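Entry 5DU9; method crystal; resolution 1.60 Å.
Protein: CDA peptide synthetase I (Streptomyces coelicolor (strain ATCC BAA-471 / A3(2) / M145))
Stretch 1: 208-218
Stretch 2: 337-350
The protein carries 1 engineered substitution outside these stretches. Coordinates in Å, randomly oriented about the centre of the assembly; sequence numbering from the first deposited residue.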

# COMPACT_ATOMS: atom_id res chain seq x y z
N ALA A 208 7.81 -0.98 -28.41
CA ALA A 208 9.17 -0.46 -28.48
C ALA A 208 9.58 0.17 -27.15
O ALA A 208 10.77 0.23 -26.83
CB ALA A 208 9.29 0.55 -29.61
N ARG A 209 8.61 0.66 -26.39
CA ARG A 209 8.89 1.32 -25.12
C ARG A 209 9.51 0.37 -24.12
O ARG A 209 10.33 0.77 -23.29
CB ARG A 209 7.62 1.94 -24.53
CG ARG A 209 7.86 2.76 -23.27
CD ARG A 209 6.58 3.46 -22.81
NE ARG A 209 6.06 4.36 -23.83
CZ ARG A 209 6.45 5.63 -23.99
NH1 ARG A 209 7.38 6.16 -23.20
NH2 ARG A 209 5.92 6.36 -24.95
N TYR A 210 9.12 -0.90 -24.18
CA TYR A 210 9.62 -1.90 -23.24
C TYR A 210 11.14 -1.98 -23.29
O TYR A 210 11.81 -1.96 -22.26
CB TYR A 210 9.01 -3.27 -23.52
CG TYR A 210 9.58 -4.36 -22.64
CD1 TYR A 210 10.72 -5.07 -23.02
CD2 TYR A 210 9.00 -4.68 -21.42
CE1 TYR A 210 11.25 -6.06 -22.22
CE2 TYR A 210 9.53 -5.67 -20.61
CZ TYR A 210 10.65 -6.35 -21.02
OH TYR A 210 11.18 -7.34 -20.22
N GLU A 211 11.67 -2.08 -24.51
CA GLU A 211 13.11 -2.15 -24.72
C GLU A 211 13.81 -0.91 -24.18
O GLU A 211 14.85 -1.00 -23.52
CB GLU A 211 13.42 -2.33 -26.21
CG GLU A 211 14.90 -2.30 -26.56
CD GLU A 211 15.16 -2.68 -28.01
OE1 GLU A 211 14.27 -2.47 -28.86
OE2 GLU A 211 16.26 -3.19 -28.30
N ARG A 212 13.22 0.26 -24.44
CA ARG A 212 13.79 1.52 -23.97
C ARG A 212 13.79 1.58 -22.44
O ARG A 212 14.76 2.01 -21.83
CB ARG A 212 13.02 2.71 -24.54
CG ARG A 212 13.16 2.88 -26.04
CD ARG A 212 12.67 4.25 -26.49
NE ARG A 212 11.28 4.49 -26.13
CZ ARG A 212 10.23 4.21 -26.90
NH1 ARG A 212 10.39 3.67 -28.10
NH2 ARG A 212 9.00 4.47 -26.46
N ASP A 213 12.69 1.14 -21.84
CA ASP A 213 12.57 1.13 -20.38
C ASP A 213 13.60 0.18 -19.77
O ASP A 213 14.24 0.51 -18.77
CB ASP A 213 11.17 0.72 -19.94
CG ASP A 213 10.12 1.79 -20.19
OD1 ASP A 213 10.50 2.95 -20.47
OD2 ASP A 213 8.92 1.47 -20.08
N ARG A 214 13.73 -1.00 -20.36
CA ARG A 214 14.69 -1.99 -19.89
C ARG A 214 16.10 -1.40 -19.89
O ARG A 214 16.85 -1.55 -18.92
CB ARG A 214 14.64 -3.23 -20.78
CG ARG A 214 15.52 -4.38 -20.31
CD ARG A 214 15.52 -5.51 -21.33
NE ARG A 214 16.51 -6.54 -21.03
CZ ARG A 214 16.87 -7.50 -21.87
NH1 ARG A 214 16.33 -7.56 -23.08
NH2 ARG A 214 17.78 -8.39 -21.51
N ALA A 215 16.45 -0.72 -20.97
CA ALA A 215 17.76 -0.10 -21.10
C ALA A 215 17.96 1.00 -20.06
O ALA A 215 19.04 1.12 -19.48
CB ALA A 215 17.94 0.46 -22.50
N TYR A 216 16.93 1.80 -19.85
CA TYR A 216 17.00 2.88 -18.86
C TYR A 216 17.32 2.34 -17.48
O TYR A 216 18.24 2.82 -16.81
CB TYR A 216 15.69 3.66 -18.80
CG TYR A 216 15.63 4.64 -17.65
CD1 TYR A 216 16.27 5.87 -17.72
CD2 TYR A 216 14.94 4.33 -16.48
CE1 TYR A 216 16.23 6.76 -16.67
CE2 TYR A 216 14.89 5.22 -15.42
CZ TYR A 216 15.53 6.43 -15.52
OH TYR A 216 15.49 7.32 -14.47
N TRP A 217 16.57 1.34 -17.05
CA TRP A 217 16.68 0.84 -15.68
C TRP A 217 17.97 0.05 -15.46
O TRP A 217 18.61 0.19 -14.42
CB TRP A 217 15.47 -0.01 -15.32
CG TRP A 217 14.27 0.83 -15.02
CD1 TRP A 217 13.13 0.94 -15.76
CD2 TRP A 217 14.12 1.72 -13.91
NE1 TRP A 217 12.27 1.82 -15.17
CE2 TRP A 217 12.85 2.32 -14.03
CE3 TRP A 217 14.92 2.06 -12.82
CZ2 TRP A 217 12.37 3.24 -13.11
CZ3 TRP A 217 14.44 2.97 -11.90
CH2 TRP A 217 13.18 3.55 -12.05
N THR A 218 18.34 -0.78 -16.42
CA THR A 218 19.57 -1.56 -16.27
C THR A 218 20.78 -0.63 -16.28
O THR A 218 21.74 -0.85 -15.55
CB THR A 218 19.72 -2.61 -17.38
OG1 THR A 218 19.60 -2.00 -18.67
CG2 THR A 218 18.65 -3.69 -17.23
N SER A 337 11.41 12.11 -11.87
CA SER A 337 11.02 12.40 -13.25
C SER A 337 11.39 11.22 -14.15
O SER A 337 10.59 10.80 -14.99
CB SER A 337 11.68 13.68 -13.75
OG SER A 337 11.15 14.81 -13.07
N GLY A 338 12.58 10.67 -13.95
CA GLY A 338 13.04 9.54 -14.74
C GLY A 338 12.29 8.27 -14.40
O GLY A 338 11.96 7.47 -15.27
N LEU A 339 12.04 8.07 -13.11
CA LEU A 339 11.28 6.91 -12.65
C LEU A 339 9.89 6.90 -13.28
O LEU A 339 9.44 5.88 -13.81
CB LEU A 339 11.19 6.90 -11.13
CG LEU A 339 10.50 5.70 -10.47
CD1 LEU A 339 11.12 5.45 -9.09
CD2 LEU A 339 9.01 5.92 -10.33
N LEU A 340 9.22 8.04 -13.22
CA LEU A 340 7.86 8.14 -13.75
C LEU A 340 7.82 7.96 -15.26
O LEU A 340 6.87 7.38 -15.79
CB LEU A 340 7.23 9.48 -13.36
CG LEU A 340 6.95 9.66 -11.87
CD1 LEU A 340 6.50 11.09 -11.60
CD2 LEU A 340 5.90 8.68 -11.38
N ALA A 341 8.85 8.44 -15.94
CA ALA A 341 8.92 8.36 -17.39
C ALA A 341 9.13 6.93 -17.89
O ALA A 341 8.89 6.64 -19.06
CB ALA A 341 10.03 9.26 -17.91
N HIS A 342 9.57 6.05 -17.00
CA HIS A 342 9.83 4.65 -17.34
C HIS A 342 9.12 3.72 -16.35
O HIS A 342 9.58 2.61 -16.08
CB HIS A 342 11.33 4.37 -17.35
CG HIS A 342 12.10 5.27 -18.26
ND1 HIS A 342 12.60 6.50 -17.86
CD2 HIS A 342 12.45 5.13 -19.56
CE1 HIS A 342 13.23 7.06 -18.88
NE2 HIS A 342 13.16 6.26 -19.92
N SER A 343 7.99 4.17 -15.82
CA SER A 343 7.32 3.49 -14.71
C SER A 343 6.65 2.16 -15.06
O SER A 343 6.29 1.40 -14.16
CB SER A 343 6.26 4.43 -14.11
OG SER A 343 5.20 4.66 -15.02
N ARG A 344 6.47 1.87 -16.35
CA ARG A 344 5.77 0.64 -16.72
C ARG A 344 6.67 -0.59 -16.62
O ARG A 344 6.18 -1.71 -16.62
CB ARG A 344 5.19 0.75 -18.13
CG ARG A 344 4.11 1.82 -18.25
CD ARG A 344 3.24 1.64 -19.49
NE ARG A 344 2.22 0.61 -19.28
CZ ARG A 344 1.10 0.51 -20.00
NH1 ARG A 344 0.85 1.37 -20.98
NH2 ARG A 344 0.22 -0.45 -19.73
N PHE A 345 7.97 -0.38 -16.54
CA PHE A 345 8.88 -1.51 -16.40
C PHE A 345 8.74 -2.06 -14.99
O PHE A 345 8.76 -1.32 -14.02
CB PHE A 345 10.32 -1.11 -16.68
CG PHE A 345 11.21 -2.27 -16.99
CD1 PHE A 345 11.17 -2.87 -18.24
CD2 PHE A 345 12.08 -2.78 -16.04
CE1 PHE A 345 11.98 -3.94 -18.54
CE2 PHE A 345 12.89 -3.86 -16.34
CZ PHE A 345 12.84 -4.44 -17.58
N ARG A 346 8.60 -3.38 -14.89
CA ARG A 346 8.31 -4.03 -13.62
C ARG A 346 9.54 -4.12 -12.73
O ARG A 346 10.61 -4.51 -13.17
CB ARG A 346 7.75 -5.44 -13.86
CG ARG A 346 6.42 -5.46 -14.61
CD ARG A 346 5.32 -4.76 -13.83
NE ARG A 346 5.18 -5.31 -12.49
CZ ARG A 346 4.34 -4.85 -11.57
NH1 ARG A 346 3.54 -3.82 -11.83
NH2 ARG A 346 4.30 -5.43 -10.37
N GLY A 347 9.37 -3.75 -11.46
CA GLY A 347 10.46 -3.80 -10.51
C GLY A 347 11.03 -5.19 -10.37
O GLY A 347 12.24 -5.38 -10.27
N GLU A 348 10.15 -6.19 -10.39
CA GLU A 348 10.58 -7.57 -10.23
C GLU A 348 11.32 -8.05 -11.48
O GLU A 348 12.15 -8.96 -11.40
CB GLU A 348 9.39 -8.48 -9.91
CG GLU A 348 8.33 -8.60 -11.00
CD GLU A 348 7.27 -7.52 -10.95
OE1 GLU A 348 7.42 -6.53 -10.20
OE2 GLU A 348 6.26 -7.67 -11.67
N ASP A 349 11.03 -7.45 -12.62
CA ASP A 349 11.77 -7.77 -13.84
C ASP A 349 13.19 -7.20 -13.78
O ASP A 349 14.15 -7.86 -14.17
CB ASP A 349 11.05 -7.25 -15.08
CG ASP A 349 9.81 -8.05 -15.42
OD1 ASP A 349 9.59 -9.11 -14.80
OD2 ASP A 349 9.06 -7.62 -16.32
N LEU A 350 13.31 -5.97 -13.28
CA LEU A 350 14.63 -5.35 -13.13
C LEU A 350 15.50 -6.20 -12.22
O LEU A 350 16.66 -6.47 -12.53
CB LEU A 350 14.50 -3.93 -12.59
CG LEU A 350 15.81 -3.20 -12.27
CD1 LEU A 350 16.70 -3.11 -13.51
CD2 LEU A 350 15.52 -1.81 -11.72
O HOH W 1 9.21 5.19 -21.29
O HOH W 2 7.26 3.23 -18.90

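One direct hydrogen bond joins the helix 208-218 to the second stretch: the indole NE1 of Trp217 donates to the backbone O of His342 at 2.9 Å, nearly straight at 176°. The acceptor lies near the plane of the indole, where the N-H points, and it belongs to the residue that follows helix 337-341 and opens a type I turn running to Phe345. A side chain thus reads a backbone carbonyl at the turn.

The aromatic contacts are of several kinds. Tyr216 and His342 form an offset stack, planes 6° apart and centroids 3.7 Å apart. The imidazole is held from within its own stretch, since His342 ND1 donates to Gly338 O at 2.8 Å, while its edge faces Asp213, with CD2 3.1 Å from OD1. Phe345 instead offers a face to the helix backbone: CA of Arg214 sits 4.0 Å from the ring centroid, a CH-pi contact. Its CE1 atom also lies over one face of Tyr210, 3.6 Å from CE2, although the two rings meet obliquely at 46°.

Apolar contacts gather along the Trp217 side chain. Trp217 CH2 comes within 3.8 Å of Leu339 CG at the ring edge, CD1 within 3.6 Å of Phe345 CB, and CB within 3.8 Å of Leu350 CD1. One large side chain therefore touches the helix before the turn, the turn and the helix after it.

Close fit also depends on a missing side chain. Tyr216 OH lies 3.3 Å from Gly338 CA, and an ideal CB there would clash with that hydroxyl at 2.2 Å.

Water completes the polar side. Water 1 donates to Asp213 OD1 and Ala341 O, both at 2.7 Å, and accepts from Arg209 NH1 at 2.8 Å; water 2 donates to Asp213 OD2 at 2.7 Å and accepts from Arg344 N at 3.0 Å. The Asp213 carboxylate thus reaches the turn backbone through water.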